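Local coordinates for putative transcription antitermination protein nusG (Methanocaldococcus jannaschii, PDB 3LPE) that stimulates transcription elongation as the NGN domain of archaeal Spt5, the effector part that interacts with RNA polymerase, here paired with Spt4, at residues M11-R16 against G61-L66; K23-L28 against P71-I76; G27-R32 against G51-E56; S46-G51 against E87-P92. All blocks are in the same frame, centred on the assembly; numbering follows the deposited sequence.

Contact 1: M11-R16 against G61-L66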
loop_
_atom_site.group_PDB
_atom_site.type_symbol
_atom_site.label_atom_id
_atom_site.label_comp_id
_atom_site.label_asym_id
_atom_site.label_seq_id
_atom_site.Cartn_x
_atom_site.Cartn_y
_atom_site.Cartn_z
ATOM N N MET A 11 2.989 -14.449 0.317
ATOM C CA MET A 11 3.970 -13.712 1.153
ATOM C C MET A 11 3.775 -12.201 1.326
ATOM O O MET A 11 3.589 -11.443 0.356
ATOM C CB MET A 11 5.394 -14.032 0.702
ATOM C CG MET A 11 5.696 -15.514 0.788
ATOM S SD MET A 11 7.433 -15.901 0.530
ATOM C CE MET A 11 7.345 -16.883 -0.953
ATOM N N ILE A 12 3.826 -11.774 2.589
ATOM C CA ILE A 12 3.819 -10.363 2.919
ATOM C C ILE A 12 4.971 -10.100 3.889
ATOM O O ILE A 12 5.177 -10.865 4.815
ATOM C CB ILE A 12 2.514 -9.957 3.598
ATOM C CG1 ILE A 12 1.325 -10.252 2.671
ATOM C CG2 ILE A 12 2.531 -8.479 3.910
ATOM C CD1 ILE A 12 0.022 -10.348 3.413
ATOM N N PHE A 13 5.715 -9.022 3.663
ATOM C CA PHE A 13 6.866 -8.705 4.526
ATOM C C PHE A 13 6.727 -7.301 5.092
ATOM O O PHE A 13 6.169 -6.412 4.437
ATOM C CB PHE A 13 8.175 -8.800 3.730
ATOM C CG PHE A 13 8.513 -10.205 3.310
ATOM C CD1 PHE A 13 9.116 -11.077 4.199
ATOM C CD2 PHE A 13 8.181 -10.668 2.042
ATOM C CE1 PHE A 13 9.411 -12.390 3.827
ATOM C CE2 PHE A 13 8.483 -11.972 1.662
ATOM C CZ PHE A 13 9.093 -12.827 2.555
ATOM N N ALA A 14 7.227 -7.107 6.306
ATOM C CA ALA A 14 7.330 -5.768 6.875
ATOM C C ALA A 14 8.718 -5.203 6.563
ATOM O O ALA A 14 9.726 -5.847 6.838
ATOM C CB ALA A 14 7.055 -5.805 8.394
ATOM N N VAL A 15 8.752 -4.033 5.929
ATOM C CA VAL A 15 9.987 -3.338 5.599
ATOM C C VAL A 15 10.115 -2.169 6.593
ATOM O O VAL A 15 9.204 -1.366 6.724
ATOM C CB VAL A 15 9.943 -2.787 4.161
ATOM C CG1 VAL A 15 11.123 -1.854 3.894
ATOM C CG2 VAL A 15 9.930 -3.935 3.180
ATOM N N ARG A 16 11.228 -2.101 7.305
ATOM C CA ARG A 16 11.395 -1.036 8.295
ATOM C C ARG A 16 11.848 0.252 7.629
ATOM O O ARG A 16 12.755 0.259 6.827
ATOM C CB ARG A 16 12.375 -1.447 9.384
ATOM C CG ARG A 16 12.535 -0.365 10.457
ATOM C CD ARG A 16 13.438 -0.786 11.605
ATOM N NE ARG A 16 13.544 0.320 12.567
ATOM C CZ ARG A 16 14.453 0.398 13.536
ATOM N NH1 ARG A 16 15.352 -0.562 13.678
ATOM N NH2 ARG A 16 14.474 1.454 14.342
ATOM N N GLY A 61 12.913 -12.351 -2.270
ATOM C CA GLY A 61 13.832 -11.765 -3.227
ATOM C C GLY A 61 13.258 -10.561 -3.951
ATOM O O GLY A 61 13.977 -9.608 -4.260
ATOM N N ASP A 62 11.959 -10.601 -4.240
ATOM C CA ASP A 62 11.298 -9.447 -4.843
ATOM C C ASP A 62 11.415 -8.222 -3.941
ATOM O O ASP A 62 11.671 -7.113 -4.411
ATOM C CB ASP A 62 9.832 -9.758 -5.131
ATOM C CG ASP A 62 9.666 -10.742 -6.274
ATOM O OD1 ASP A 62 9.842 -10.336 -7.441
ATOM O OD2 ASP A 62 9.379 -11.921 -6.010
ATOM N N VAL A 63 11.221 -8.430 -2.645
ATOM C CA VAL A 63 11.284 -7.341 -1.683
ATOM C C VAL A 63 12.727 -6.847 -1.514
ATOM O O VAL A 63 12.966 -5.659 -1.374
ATOM C CB VAL A 63 10.678 -7.746 -0.316
ATOM C CG1 VAL A 63 10.622 -6.543 0.626
ATOM C CG2 VAL A 63 9.271 -8.293 -0.521
ATOM N N GLU A 64 13.681 -7.766 -1.550
ATOM C CA GLU A 64 15.083 -7.394 -1.471
ATOM C C GLU A 64 15.466 -6.508 -2.641
ATOM O O GLU A 64 16.158 -5.501 -2.461
ATOM C CB GLU A 64 15.979 -8.643 -1.442
ATOM C CG GLU A 64 15.781 -9.539 -0.229
ATOM C CD GLU A 64 16.494 -9.021 1.013
ATOM O OE1 GLU A 64 16.969 -7.864 0.988
ATOM O OE2 GLU A 64 16.583 -9.771 2.015
ATOM N N GLU A 65 15.025 -6.888 -3.844
ATOM C CA GLU A 65 15.327 -6.096 -5.029
ATOM C C GLU A 65 14.583 -4.764 -4.982
ATOM O O GLU A 65 15.101 -3.727 -5.404
ATOM C CB GLU A 65 14.968 -6.858 -6.308
ATOM C CG GLU A 65 15.450 -6.166 -7.586
ATOM C CD GLU A 65 16.968 -6.064 -7.669
ATOM O OE1 GLU A 65 17.659 -6.775 -6.917
ATOM O OE2 GLU A 65 17.476 -5.277 -8.491
ATOM N N LEU A 66 13.369 -4.802 -4.454
ATOM C CA LEU A 66 12.546 -3.601 -4.345
ATOM C C LEU A 66 13.267 -2.526 -3.511
ATOM O O LEU A 66 13.306 -1.354 -3.885
ATOM C CB LEU A 66 11.192 -3.961 -3.703
ATOM C CG LEU A 66 10.229 -2.796 -3.475
ATOM C CD1 LEU A 66 9.729 -2.276 -4.842
ATOM C CD2 LEU A 66 9.070 -3.215 -2.590
#
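Val63 stands with CG1 anti to its backbone N (chi1 -174°) and CG2 beside that nitrogen, a setting that spreads its two methyls toward different residues of strand 12-17. This is sheet-to-helix packing in the beta-alpha-beta-beta-alpha-beta fold of the NGN domain, with helix 60-67 lying over one face of the antiparallel sheet. Phe13 and Val15 alternate with Ile12 and Ala14 along the strand, and both turn their CB toward the helix.

The phenyl ring of Phe13 meets Val63 CG2 at an oblique slant. An aromatic ring is long enough to bridge the gap from strand to helix, where the CA atoms of Phe13 and Val63 are 7.7 Å apart. Val15 and Val63 lie alongside each other, pointing opposite ways, a compact fit between two beta-branched side chains. No hydrogen bond crosses the interface, and all three residues are buried, as apolar types should be here. Ile76 of strand 73-76 also touches Phe13 and Val63, while Met29 of helix 22-35 lies against Val15.

The two methyls of Val63 touch at equal range: CG2 is 3.7 Å from Phe13 CD2, and CG1 is 3.7 Å from Val15 CG2.

Contact 2: K23-L28 against P71-I76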
loop_
_atom_site.group_PDB
_atom_site.type_symbol
_atom_site.label_atom_id
_atom_site.label_comp_id
_atom_site.label_asym_id
_atom_site.label_seq_id
_atom_site.Cartn_x
_atom_site.Cartn_y
_atom_site.Cartn_z
ATOM N N LYS A 23 4.608 6.609 3.898
ATOM C CA LYS A 23 3.905 6.851 2.630
ATOM C C LYS A 23 4.874 7.219 1.516
ATOM O O LYS A 23 4.716 6.762 0.385
ATOM C CB LYS A 23 2.860 7.958 2.793
ATOM C CG LYS A 23 1.585 7.516 3.495
ATOM C CD LYS A 23 0.722 8.737 3.801
ATOM C CE LYS A 23 -0.542 8.382 4.527
ATOM N NZ LYS A 23 -1.358 9.606 4.754
ATOM N N ASN A 24 5.875 8.040 1.834
ATOM C CA ASN A 24 6.890 8.401 0.851
ATOM C C ASN A 24 7.543 7.161 0.289
ATOM O O ASN A 24 7.678 7.012 -0.921
ATOM C CB ASN A 24 7.980 9.325 1.448
ATOM C CG ASN A 24 7.493 10.753 1.671
ATOM O OD1 ASN A 24 6.445 11.152 1.175
ATOM N ND2 ASN A 24 8.272 11.533 2.421
ATOM N N ILE A 25 7.936 6.246 1.172
ATOM C CA ILE A 25 8.617 5.044 0.722
ATOM C C ILE A 25 7.675 4.090 -0.063
ATOM O O ILE A 25 8.080 3.479 -1.037
ATOM C CB ILE A 25 9.313 4.337 1.891
ATOM C CG1 ILE A 25 10.615 5.074 2.199
ATOM C CG2 ILE A 25 9.630 2.895 1.534
ATOM C CD1 ILE A 25 11.009 4.976 3.632
ATOM N N ALA A 26 6.430 3.995 0.369
ATOM C CA ALA A 26 5.434 3.201 -0.361
ATOM C C ALA A 26 5.345 3.699 -1.811
ATOM O O ALA A 26 5.238 2.897 -2.722
ATOM C CB ALA A 26 4.089 3.321 0.300
ATOM N N GLY A 27 5.370 5.016 -1.995
ATOM C CA GLY A 27 5.333 5.629 -3.317
ATOM C C GLY A 27 6.527 5.297 -4.200
ATOM O O GLY A 27 6.373 4.932 -5.366
ATOM N N LEU A 28 7.729 5.436 -3.647
ATOM C CA LEU A 28 8.953 5.036 -4.328
ATOM C C LEU A 28 8.948 3.552 -4.657
ATOM O O LEU A 28 9.414 3.130 -5.717
ATOM C CB LEU A 28 10.179 5.348 -3.456
ATOM C CG LEU A 28 10.362 6.830 -3.141
ATOM C CD1 LEU A 28 11.542 7.013 -2.172
ATOM C CD2 LEU A 28 10.567 7.636 -4.429
ATOM N N PRO A 71 16.856 4.894 -0.234
ATOM C CA PRO A 71 17.150 5.678 0.974
ATOM C C PRO A 71 16.052 5.522 2.029
ATOM O O PRO A 71 14.880 5.256 1.696
ATOM C CB PRO A 71 17.212 7.123 0.456
ATOM C CG PRO A 71 17.505 6.987 -1.018
ATOM C CD PRO A 71 16.819 5.726 -1.452
ATOM N N ARG A 72 16.451 5.636 3.292
ATOM C CA ARG A 72 15.532 5.736 4.417
ATOM C C ARG A 72 14.822 4.417 4.722
ATOM O O ARG A 72 13.883 4.356 5.510
ATOM C CB ARG A 72 14.548 6.889 4.213
ATOM C CG ARG A 72 15.228 8.228 3.922
ATOM C CD ARG A 72 14.207 9.340 3.635
ATOM N NE ARG A 72 14.867 10.571 3.208
ATOM C CZ ARG A 72 14.237 11.690 2.868
ATOM N NH1 ARG A 72 12.913 11.747 2.899
ATOM N NH2 ARG A 72 14.934 12.755 2.495
ATOM N N VAL A 73 15.324 3.358 4.117
ATOM C CA VAL A 73 14.885 2.006 4.445
ATOM C C VAL A 73 15.996 1.286 5.222
ATOM O O VAL A 73 17.148 1.276 4.804
ATOM C CB VAL A 73 14.532 1.220 3.175
ATOM C CG1 VAL A 73 14.277 -0.225 3.513
ATOM C CG2 VAL A 73 13.307 1.853 2.509
ATOM N N ARG A 74 15.632 0.676 6.336
ATOM C CA ARG A 74 16.621 -0.007 7.210
ATOM C C ARG A 74 16.770 -1.485 6.914
ATOM O O ARG A 74 17.837 -2.067 7.137
ATOM C CB ARG A 74 16.231 0.159 8.673
ATOM C CG ARG A 74 17.280 -0.380 9.667
ATOM C CD ARG A 74 18.645 0.290 9.422
ATOM N NE ARG A 74 19.719 -0.265 10.262
ATOM C CZ ARG A 74 20.402 -1.375 9.971
ATOM N NH1 ARG A 74 20.129 -2.073 8.868
ATOM N NH2 ARG A 74 21.355 -1.797 10.789
ATOM N N GLY A 75 15.703 -2.119 6.426
ATOM C CA GLY A 75 15.798 -3.515 6.058
ATOM C C GLY A 75 14.440 -4.217 6.152
ATOM O O GLY A 75 13.407 -3.568 6.280
ATOM N N ILE A 76 14.462 -5.545 6.111
ATOM C CA ILE A 76 13.237 -6.349 6.155
ATOM C C ILE A 76 13.135 -7.105 7.480
ATOM O O ILE A 76 14.104 -7.697 7.955
ATOM C CB ILE A 76 13.207 -7.329 4.967
ATOM C CG1 ILE A 76 13.444 -6.562 3.660
ATOM C CG2 ILE A 76 11.861 -8.106 4.911
ATOM C CD1 ILE A 76 13.591 -7.458 2.418
#
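Helix 22-35 meets the sheet's edge strand 73-76 and the turn leading into it through one side chain, Ile25, which reaches Pro71, Arg72 and Val73. Its two branches divide the work. CG1 lies beside the backbone N (chi1 -78°) and carries CD1 out to the turn, where CD1 comes to 3.5 Å from Arg72 O and 4.1 Å from Arg72 CB. On the other branch, Ile25 CG2 meets Val73 CG2 at 3.9 Å, the two side chains being set at a slant; Val73 CG2 is also 4.0 Å from Ile25 CD1, so this valine methyl touches both branches.

In the four-stranded antiparallel sheet of the NGN fold, strand 73-76 pairs with strand 12-17, and Val73 packs on Val15 of that neighbour. Isoleucine suits the helix position because its forked side chain can cover a valine and a piece of backbone together.

Arg72 has left-handed backbone angles (phi 72°, psi 13°), and its CB is directed toward the helix. From there its chain runs extended past the apolar contact, and NH1 is hydrogen-bonded to Gln21 OE1, the same oxygen that accepts from Asn24 ND2. The aliphatic base of the arginine therefore meets Ile25, while its guanidinium group reaches Gln21, just before the helix. Thr17 and Met70 also lie against Ile25.

Contact 3: G27-R32 against G51-E56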
loop_
_atom_site.group_PDB
_atom_site.type_symbol
_atom_site.label_atom_id
_atom_site.label_comp_id
_atom_site.label_asym_id
_atom_site.label_seq_id
_atom_site.Cartn_x
_atom_site.Cartn_y
_atom_site.Cartn_z
ATOM N N GLY A 27 5.370 5.016 -1.995
ATOM C CA GLY A 27 5.333 5.629 -3.317
ATOM C C GLY A 27 6.527 5.297 -4.200
ATOM O O GLY A 27 6.373 4.932 -5.366
ATOM N N LEU A 28 7.729 5.436 -3.647
ATOM C CA LEU A 28 8.953 5.036 -4.328
ATOM C C LEU A 28 8.948 3.552 -4.657
ATOM O O LEU A 28 9.414 3.130 -5.717
ATOM C CB LEU A 28 10.179 5.348 -3.456
ATOM C CG LEU A 28 10.362 6.830 -3.141
ATOM C CD1 LEU A 28 11.542 7.013 -2.172
ATOM C CD2 LEU A 28 10.567 7.636 -4.429
ATOM N N MET A 29 8.435 2.755 -3.740
ATOM C CA MET A 29 8.381 1.317 -3.951
ATOM C C MET A 29 7.490 0.987 -5.148
ATOM O O MET A 29 7.841 0.171 -5.994
ATOM C CB MET A 29 7.820 0.621 -2.714
ATOM C CG MET A 29 8.848 0.385 -1.618
ATOM S SD MET A 29 7.996 -0.141 -0.145
ATOM C CE MET A 29 9.298 -0.972 0.763
ATOM N N ALA A 30 6.323 1.601 -5.198
ATOM C CA ALA A 30 5.366 1.268 -6.268
ATOM C C ALA A 30 5.968 1.610 -7.633
ATOM O O ALA A 30 5.874 0.841 -8.582
ATOM C CB ALA A 30 4.053 2.004 -6.065
ATOM N N SER A 31 6.599 2.773 -7.721
ATOM C CA SER A 31 7.290 3.177 -8.935
ATOM C C SER A 31 8.375 2.178 -9.319
ATOM O O SER A 31 8.456 1.764 -10.472
ATOM C CB SER A 31 7.890 4.576 -8.765
ATOM O OG SER A 31 6.848 5.508 -8.567
ATOM N N ARG A 32 9.203 1.776 -8.358
ATOM C CA ARG A 32 10.275 0.844 -8.671
ATOM C C ARG A 32 9.747 -0.535 -9.062
ATOM O O ARG A 32 10.326 -1.214 -9.911
ATOM C CB ARG A 32 11.269 0.726 -7.507
ATOM C CG ARG A 32 12.437 -0.188 -7.791
ATOM C CD ARG A 32 13.542 0.013 -6.764
ATOM N NE ARG A 32 14.519 -1.070 -6.783
ATOM C CZ ARG A 32 15.532 -1.155 -7.641
ATOM N NH1 ARG A 32 15.698 -0.223 -8.572
ATOM N NH2 ARG A 32 16.370 -2.183 -7.576
ATOM N N GLY A 51 6.937 3.607 11.116
ATOM C CA GLY A 51 8.263 3.065 10.869
ATOM C C GLY A 51 8.306 1.793 10.055
ATOM O O GLY A 51 9.377 1.193 9.898
ATOM N N TYR A 52 7.160 1.381 9.519
ATOM C CA TYR A 52 7.102 0.162 8.705
ATOM C C TYR A 52 6.145 0.286 7.532
ATOM O O TYR A 52 5.135 0.958 7.612
ATOM C CB TYR A 52 6.660 -1.036 9.547
ATOM C CG TYR A 52 7.642 -1.330 10.635
ATOM C CD1 TYR A 52 7.553 -0.686 11.860
ATOM C CD2 TYR A 52 8.695 -2.203 10.418
ATOM C CE1 TYR A 52 8.475 -0.921 12.862
ATOM C CE2 TYR A 52 9.633 -2.438 11.418
ATOM C CZ TYR A 52 9.508 -1.796 12.628
ATOM O OH TYR A 52 10.429 -2.027 13.612
ATOM N N VAL A 53 6.494 -0.383 6.454
ATOM C CA VAL A 53 5.615 -0.494 5.295
ATOM C C VAL A 53 5.479 -1.989 5.028
ATOM O O VAL A 53 6.461 -2.743 5.130
ATOM C CB VAL A 53 6.211 0.249 4.074
ATOM C CG1 VAL A 53 5.387 0.004 2.834
ATOM C CG2 VAL A 53 6.266 1.752 4.359
ATOM N N LEU A 54 4.265 -2.432 4.721
ATOM C CA LEU A 54 4.019 -3.853 4.470
ATOM C C LEU A 54 4.006 -4.086 2.973
ATOM O O LEU A 54 3.331 -3.355 2.267
ATOM C CB LEU A 54 2.660 -4.233 5.044
ATOM C CG LEU A 54 2.558 -4.070 6.569
ATOM C CD1 LEU A 54 1.190 -4.478 7.083
ATOM C CD2 LEU A 54 3.638 -4.863 7.278
ATOM N N VAL A 55 4.722 -5.110 2.500
ATOM C CA VAL A 55 4.876 -5.346 1.064
ATOM C C VAL A 55 4.429 -6.763 0.765
ATOM O O VAL A 55 4.988 -7.708 1.279
ATOM C CB VAL A 55 6.345 -5.160 0.594
ATOM C CG1 VAL A 55 6.516 -5.469 -0.909
ATOM C CG2 VAL A 55 6.846 -3.726 0.911
ATOM N N GLU A 56 3.389 -6.884 -0.048
ATOM C CA GLU A 56 2.905 -8.185 -0.516
ATOM C C GLU A 56 3.622 -8.535 -1.834
ATOM O O GLU A 56 3.558 -7.787 -2.828
ATOM C CB GLU A 56 1.388 -8.114 -0.708
ATOM C CG GLU A 56 0.706 -9.448 -1.028
ATOM C CD GLU A 56 -0.773 -9.285 -1.306
ATOM O OE1 GLU A 56 -1.507 -10.284 -1.208
ATOM O OE2 GLU A 56 -1.209 -8.163 -1.608
#
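Glu56 OE1 accepts a hydrogen bond from the backbone N of Glu40 of the Spt4 chain and a weak one from Ile41 N of that chain, while OE2 is hydrogen-bonded to Ser42 OG and to Ser39 OG of Spt4. The strand that carries this carboxylate to the subunit interface, 52-57, is an inner strand of the antiparallel sheet in the alpha+beta fold of the NGN domain. Helix 22-35 crosses the face onto which Val53 and Val55 project; Leu54, between them, points to the other face.

Met29 is the helix residue that spans the gap. With CG anti to its carbonyl carbon (chi1 -82°) and the chain extended beyond it, the thioether is delivered to the two valines, although the CA atoms of Met29 and Val55 are 9.0 Å apart. A long, unbranched and flexible side chain suits this distance, while short beta-branched valines favour the strand. Met29 runs antiparallel beside Val53 but meets Val55 at a slant. The side chain lies among apolar neighbours, Ile43 and Leu66 included.

At the tip, Met29 SD is 4.0 Å from Val53 CG1 and 3.9 Å from Val55 CG2, and the terminal CE comes to 3.7 Å from that same Val55 methyl.

Contact 4: S46-G51 against E87-P92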
loop_
_atom_site.group_PDB
_atom_site.type_symbol
_atom_site.label_atom_id
_atom_site.label_comp_id
_atom_site.label_asym_id
_atom_site.label_seq_id
_atom_site.Cartn_x
_atom_site.Cartn_y
_atom_site.Cartn_z
ATOM N N SER A 46 0.135 1.925 7.096
ATOM C CA SER A 46 -0.902 2.232 8.080
ATOM C C SER A 46 -0.402 3.234 9.111
ATOM O O SER A 46 0.730 3.111 9.594
ATOM C CB SER A 46 -1.306 0.949 8.808
ATOM O OG SER A 46 -2.058 1.244 9.972
ATOM N N GLU A 47 -1.250 4.200 9.460
ATOM C CA GLU A 47 -0.910 5.205 10.458
ATOM C C GLU A 47 -0.696 4.551 11.811
ATOM O O GLU A 47 -0.042 5.110 12.677
ATOM C CB GLU A 47 -2.008 6.267 10.568
ATOM C CG GLU A 47 -2.030 7.239 9.411
ATOM C CD GLU A 47 -0.705 7.950 9.230
ATOM O OE1 GLU A 47 -0.274 8.135 8.070
ATOM O OE2 GLU A 47 -0.088 8.320 10.250
ATOM N N SER A 48 -1.251 3.363 11.998
ATOM C CA SER A 48 -1.156 2.718 13.293
ATOM C C SER A 48 0.095 1.845 13.329
ATOM O O SER A 48 0.343 1.106 14.285
ATOM C CB SER A 48 -2.430 1.920 13.593
ATOM O OG SER A 48 -2.368 0.660 12.972
ATOM N N LEU A 49 0.903 1.961 12.286
ATOM C CA LEU A 49 2.132 1.185 12.198
ATOM C C LEU A 49 3.300 2.049 11.752
ATOM O O LEU A 49 3.764 1.946 10.621
ATOM C CB LEU A 49 1.960 0.020 11.230
ATOM C CG LEU A 49 3.134 -0.947 11.175
ATOM C CD1 LEU A 49 3.470 -1.405 12.586
ATOM C CD2 LEU A 49 2.807 -2.135 10.276
ATOM N N LYS A 50 3.777 2.907 12.645
ATOM C CA LYS A 50 4.816 3.861 12.269
ATOM C C LYS A 50 6.180 3.188 12.120
ATOM O O LYS A 50 6.539 2.307 12.906
ATOM C CB LYS A 50 4.887 4.975 13.293
ATOM C CG LYS A 50 3.529 5.473 13.736
ATOM C CD LYS A 50 3.618 6.082 15.128
ATOM C CE LYS A 50 2.310 5.925 15.900
ATOM N NZ LYS A 50 2.523 6.028 17.378
ATOM N N GLY A 51 6.937 3.607 11.116
ATOM C CA GLY A 51 8.263 3.065 10.869
ATOM C C GLY A 51 8.306 1.793 10.055
ATOM O O GLY A 51 9.377 1.193 9.898
ATOM N N GLU A 87 -5.465 -7.585 8.387
ATOM C CA GLU A 87 -6.860 -7.198 8.231
ATOM C C GLU A 87 -7.345 -6.056 9.135
ATOM O O GLU A 87 -8.054 -5.158 8.662
ATOM C CB GLU A 87 -7.779 -8.424 8.351
ATOM C CG GLU A 87 -7.510 -9.469 7.277
ATOM C CD GLU A 87 -8.465 -10.646 7.339
ATOM O OE1 GLU A 87 -9.678 -10.419 7.530
ATOM O OE2 GLU A 87 -7.999 -11.794 7.181
ATOM N N PRO A 88 -6.982 -6.085 10.432
ATOM C CA PRO A 88 -7.424 -4.988 11.300
ATOM C C PRO A 88 -6.888 -3.633 10.838
ATOM O O PRO A 88 -7.497 -2.603 11.130
ATOM C CB PRO A 88 -6.824 -5.362 12.670
ATOM C CG PRO A 88 -6.609 -6.834 12.607
ATOM C CD PRO A 88 -6.204 -7.092 11.182
ATOM N N LEU A 89 -5.760 -3.634 10.135
ATOM C CA LEU A 89 -5.205 -2.393 9.603
ATOM C C LEU A 89 -6.046 -1.802 8.464
ATOM O O LEU A 89 -5.978 -0.601 8.194
ATOM C CB LEU A 89 -3.765 -2.605 9.130
ATOM C CG LEU A 89 -2.816 -3.080 10.235
ATOM C CD1 LEU A 89 -1.413 -3.281 9.700
ATOM C CD2 LEU A 89 -2.821 -2.085 11.356
ATOM N N LEU A 90 -6.849 -2.650 7.822
ATOM C CA LEU A 90 -7.636 -2.251 6.656
ATOM C C LEU A 90 -8.785 -1.316 6.996
ATOM O O LEU A 90 -9.130 -0.430 6.221
ATOM C CB LEU A 90 -8.166 -3.478 5.923
ATOM C CG LEU A 90 -7.346 -3.904 4.708
ATOM C CD1 LEU A 90 -5.899 -3.508 4.859
ATOM C CD2 LEU A 90 -7.476 -5.402 4.479
ATOM N N THR A 91 -9.387 -1.521 8.155
ATOM C CA THR A 91 -10.384 -0.583 8.633
ATOM C C THR A 91 -9.859 0.075 9.898
ATOM O O THR A 91 -10.105 -0.412 10.999
ATOM C CB THR A 91 -11.730 -1.266 8.907
ATOM O OG1 THR A 91 -12.018 -2.179 7.843
ATOM C CG2 THR A 91 -12.846 -0.223 8.991
ATOM N N PRO A 92 -9.125 1.187 9.734
ATOM C CA PRO A 92 -8.469 1.916 10.827
ATOM C C PRO A 92 -9.362 2.095 12.066
ATOM O O PRO A 92 -9.143 1.465 13.105
ATOM C CB PRO A 92 -8.153 3.275 10.197
ATOM C CG PRO A 92 -8.002 2.994 8.736
ATOM C CD PRO A 92 -8.885 1.812 8.417
ATOM O OXT PRO A 92 -10.323 2.870 12.076
HETATM O O HOH W 1 -4.588 1.305 9.726
#
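An ST turn inside a type I beta turn, Ser46 to Leu49, receives the side chain of Leu89 from the weakly bonded C-terminal part of helix 83-90. Ser46 O accepts from Leu49 N at 2.9 Å to close the beta turn, and Ser46 OG accepts from Ser48 N at 3.0 Å, with an N-H...O angle of 151°. That second bond is possible because OG stands anti to the Ser46 backbone N (chi1 166°), beside its own carbonyl carbon and within reach of Ser48 N. Serine suits the place because its short side chain puts a hydroxyl oxygen close to the N-H two residues on.

Leu89 extends toward the loop and ends in a fork. Its CD2 methyl faces the two serine hydroxyls, 3.2 Å from Ser48 OG and 3.7 Å from Ser46 OG, a close approach of a methyl to oxygen at Ser48. Its CD1 methyl turns to the apolar side and lies 4.4 Å from Leu49 CD2, a looser touch. Leu54 of strand 52-57 packs on both leucines, which places the contact on the sheet face away from helices 22-35 and 60-67. On the Spt4 chain, Leu55 packs on Ser46 and on Pro92, so the partner subunit borders this site.

A water joins the two segments: it donates to Leu89 O at 2.8 Å and approaches Ser46 OG at a short 2.5 Å. Loop and helix thus make no direct hydrogen bond with each other; methyl packing and this water bridge link them.

In the fold
All four contacts belong to one NGN domain built on a four-stranded antiparallel sheet. Contacts 1, 2 and 3 lie on the face carrying helices 22-35 and 60-67; their centres are about 6 to 11 Å apart, with 2 and 3 the nearest pair and both using helix 22-35. Contact 4 joins the loop before strand 52-57 to helix 83-90 on the other face, about 18 Å from contact 1, centre to centre. Along the chain, contact 3 is nested within the loop closed by contact 1, contacts 1 and 2 interleave, and contact 4 crosses the other three. Distant parts of the sequence are thereby knitted into a single compact domain, with the Spt4 chain touching residues of all four contacts.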